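Local atomic coordinates of aspartate aminotransferase (Rhodobacter sphaeroides, PDB entry 3NRA), a protein that probably transfers the amino group of L-aspartate to 2-oxoglutarate, giving oxaloacetate and L-glutamate with the help of pyridoxal 5'-phosphate. Residues 183-188 with 199-204. Numbering follows the deposited sequence. Where two conformers were deposited one is given.
Sequences FLFSNP and EEIGQI
Ile-204 spans Phe-183 and Phe-185 of the strand, and its contacts form the tighter part. Its CG2 meets the edge of the Phe-183 ring near the ring plane, 3.9 Å from CE2, the two side chains crossing at about a right angle. Its CD1 also lies 3.9 Å from Phe-183 CE2, and sits 4.1 Å above one face of the Phe-185 ring, offset toward the rim. Phe-183 CB points to the helix, and CG stands anti to the backbone N (chi1 174°). Ile-201 CD1 reaches the edge of the Phe-185 ring, 4.0 Å from CZ, and meets Asn-187 ND2 tip to tip at 3.8 Å; Asn-187 OD1 accepts a hydrogen bond from Tyr-196 N. All five touching residues are buried. On the looser, outer side of the helix, Glu-199 is exposed and Gly-202 and Gln-203 partly so. Segments 183-186 and 199-204 run nearly antiparallel (163°), their axes 12.7 Å apart at closest approach. Strand 182-186, helix 198-211 and strand 214-218 form a beta-alpha-beta unit in the large PLP-binding domain of this fold-type I aminotransferase. Phe-183 and Ile-204 also touch Leu-172 of helix 169-177, while strands 128-133 and 214-218 flank the strand in the seven-stranded mixed sheet.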
ATOM      1  N   PHE B 183      -0.944 -21.146   8.747  1.00 14.93           N
ATOM      2  CA  PHE B 183       0.504 -21.320   8.615  1.00 13.45           C
ATOM      3  C   PHE B 183       1.016 -20.454   7.451  1.00 13.48           C
ATOM      4  O   PHE B 183       0.502 -20.539   6.360  1.00 12.77           O
ATOM      5  CB  PHE B 183       0.803 -22.796   8.339  1.00 14.41           C
ATOM      6  CG  PHE B 183       2.269 -23.099   8.038  1.00 15.25           C
ATOM      7  CD1 PHE B 183       3.282 -22.647   8.877  1.00 13.58           C
ATOM      8  CD2 PHE B 183       2.612 -23.936   6.976  1.00 15.42           C
ATOM      9  CE1 PHE B 183       4.596 -22.973   8.639  1.00 14.31           C
ATOM     10  CE2 PHE B 183       3.949 -24.226   6.710  1.00 15.69           C
ATOM     11  CZ  PHE B 183       4.937 -23.744   7.557  1.00 14.56           C
ATOM     12  N   LEU B 184       2.032 -19.622   7.727  1.00 13.62           N
ATOM     13  CA  LEU B 184       2.623 -18.689   6.770  1.00 13.37           C
ATOM     14  C   LEU B 184       4.086 -19.045   6.659  1.00 13.10           C
ATOM     15  O   LEU B 184       4.756 -19.212   7.699  1.00 14.23           O
ATOM     16  CB  LEU B 184       2.485 -17.256   7.286  1.00 13.21           C
ATOM     17  CG  LEU B 184       3.359 -16.188   6.638  1.00 14.69           C
ATOM     18  CD1 LEU B 184       3.049 -16.020   5.113  1.00 11.48           C
ATOM     19  CD2 LEU B 184       3.234 -14.870   7.402  1.00 11.49           C
ATOM     20  N   PHE B 185       4.579 -19.210   5.424  1.00 12.33           N
ATOM     21  CA  PHE B 185       5.988 -19.502   5.178  1.00 11.87           C
ATOM     22  C   PHE B 185       6.454 -19.025   3.813  1.00 11.90           C
ATOM     23  O   PHE B 185       5.643 -18.927   2.860  1.00 11.52           O
ATOM     24  CB  PHE B 185       6.279 -21.015   5.368  1.00 12.34           C
ATOM     25  CG  PHE B 185       5.846 -21.890   4.220  1.00 12.25           C
ATOM     26  CD1 PHE B 185       4.510 -22.097   3.954  1.00 12.91           C
ATOM     27  CD2 PHE B 185       6.792 -22.585   3.462  1.00 15.48           C
ATOM     28  CE1 PHE B 185       4.100 -22.940   2.904  1.00 15.32           C
ATOM     29  CE2 PHE B 185       6.402 -23.415   2.410  1.00 15.41           C
ATOM     30  CZ  PHE B 185       5.049 -23.593   2.132  1.00 14.64           C
ATOM     31  N   SER B 186       7.754 -18.698   3.718  1.00 11.38           N
ATOM     32  CA  SER B 186       8.379 -18.404   2.442  1.00 12.28           C
ATOM     33  C   SER B 186       9.107 -19.638   1.882  1.00 12.14           C
ATOM     34  O   SER B 186       9.725 -20.402   2.622  1.00 13.68           O
ATOM     35  CB  SER B 186       9.354 -17.198   2.548  1.00 12.52           C
ATOM     36  OG  SER B 186      10.469 -17.519   3.338  1.00 13.01           O
ATOM     37  N   ASN B 187       8.985 -19.814   0.568  1.00 12.46           N
ATOM     38  CA  ASN B 187       9.601 -20.894  -0.181  1.00 12.30           C
ATOM     39  C   ASN B 187       9.965 -20.368  -1.577  1.00 12.36           C
ATOM     40  O   ASN B 187       9.080 -20.126  -2.362  1.00 11.98           O
ATOM     41  CB  ASN B 187       8.636 -22.066  -0.332  1.00 12.67           C
ATOM     42  CG  ASN B 187       9.283 -23.256  -0.975  1.00 15.01           C
ATOM     43  OD1 ASN B 187      10.501 -23.389  -0.949  1.00 16.60           O
ATOM     44  ND2 ASN B 187       8.482 -24.121  -1.573  1.00 10.99           N
ATOM     45  N   PRO B 188      11.280 -20.162  -1.870  1.00 12.56           N
ATOM     46  CA  PRO B 188      12.425 -20.388  -1.024  1.00 12.57           C
ATOM     47  C   PRO B 188      12.417 -19.522   0.239  1.00 13.52           C
ATOM     48  O   PRO B 188      11.893 -18.376   0.233  1.00 13.78           O
ATOM     49  CB  PRO B 188      13.592 -19.996  -1.913  1.00 13.24           C
ATOM     50  CG  PRO B 188      13.056 -18.956  -2.786  1.00 13.07           C
ATOM     51  CD  PRO B 188      11.688 -19.509  -3.127  1.00 13.72           C
ATOM     52  N   GLU B 199       8.666 -33.853  -0.367  1.00 20.42           N
ATOM     53  CA  GLU B 199       8.137 -34.534   0.800  1.00 22.45           C
ATOM     54  C   GLU B 199       7.696 -33.522   1.874  1.00 20.71           C
ATOM     55  O   GLU B 199       6.619 -33.655   2.435  1.00 21.57           O
ATOM     56  CB  GLU B 199       9.207 -35.516   1.365  1.00 24.09           C
ATOM     57  CG  GLU B 199       8.664 -36.814   1.926  1.00 32.12           C
ATOM     58  CD  GLU B 199       8.024 -36.681   3.328  1.00 39.64           C
ATOM     59  OE1 GLU B 199       8.435 -35.786   4.107  1.00 45.16           O
ATOM     60  OE2 GLU B 199       7.120 -37.507   3.655  1.00 45.12           O
ATOM     61  N   GLU B 200       8.507 -32.488   2.124  1.00 19.44           N
ATOM     62  CA  GLU B 200       8.113 -31.422   3.064  1.00 17.56           C
ATOM     63  C   GLU B 200       6.817 -30.740   2.654  1.00 16.92           C
ATOM     64  O   GLU B 200       5.955 -30.502   3.484  1.00 16.58           O
ATOM     65  CB  GLU B 200       9.222 -30.385   3.247  1.00 16.94           C
ATOM     66  CG  GLU B 200      10.407 -30.907   4.140  1.00 15.76           C
ATOM     67  CD  GLU B 200      11.602 -30.003   4.128  1.00 15.93           C
ATOM     68  OE1 GLU B 200      11.990 -29.501   3.028  1.00 14.56           O
ATOM     69  OE2 GLU B 200      12.196 -29.824   5.210  1.00 13.31           O
ATOM     70  N   ILE B 201       6.681 -30.447   1.370  1.00 15.58           N
ATOM     71  CA  ILE B 201       5.505 -29.749   0.874  1.00 14.52           C
ATOM     72  C   ILE B 201       4.281 -30.672   0.921  1.00 14.60           C
ATOM     73  O   ILE B 201       3.169 -30.219   1.209  1.00 14.83           O
ATOM     74  CB  ILE B 201       5.763 -29.218  -0.560  1.00 14.99           C
ATOM     75  CG1 ILE B 201       6.815 -28.077  -0.507  1.00 13.52           C
ATOM     76  CG2 ILE B 201       4.458 -28.783  -1.260  1.00 13.35           C
ATOM     77  CD1 ILE B 201       6.349 -26.770   0.174  1.00 11.76           C
ATOM     78  N   GLY B 202       4.501 -31.961   0.686  1.00 14.73           N
ATOM     79  CA  GLY B 202       3.441 -32.960   0.780  1.00 16.51           C
ATOM     80  C   GLY B 202       2.897 -33.087   2.192  1.00 16.58           C
ATOM     81  O   GLY B 202       1.685 -33.125   2.399  1.00 17.60           O
ATOM     82  N   GLN B 203       3.802 -33.078   3.157  1.00 17.20           N
ATOM     83  CA  GLN B 203       3.412 -33.188   4.556  0.60 17.56           C
ATOM     84  C   GLN B 203       2.779 -31.904   5.055  1.00 16.71           C
ATOM     85  O   GLN B 203       1.853 -31.956   5.843  1.00 16.55           O
ATOM     86  CB  GLN B 203       4.604 -33.603   5.449  0.60 17.75           C
ATOM     87  CG  GLN B 203       4.226 -33.920   6.966  0.60 19.10           C
ATOM     88  CD  GLN B 203       3.344 -35.169   7.140  0.60 18.87           C
ATOM     89  OE1 GLN B 203       2.883 -35.768   6.165  0.60 16.97           O
ATOM     90  NE2 GLN B 203       3.126 -35.566   8.392  0.60 20.75           N
ATOM     91  N   ILE B 204       3.262 -30.754   4.572  1.00 15.89           N
ATOM     92  CA  ILE B 204       2.634 -29.478   4.917  1.00 15.08           C
ATOM     93  C   ILE B 204       1.215 -29.471   4.386  1.00 15.26           C
ATOM     94  O   ILE B 204       0.297 -29.097   5.091  1.00 16.70           O
ATOM     95  CB  ILE B 204       3.406 -28.244   4.349  1.00 14.75           C
ATOM     96  CG1 ILE B 204       4.670 -27.949   5.196  1.00 14.54           C
ATOM     97  CG2 ILE B 204       2.492 -26.996   4.327  1.00 11.69           C
ATOM     98  CD1 ILE B 204       5.662 -27.020   4.521  1.00 12.65           C
TER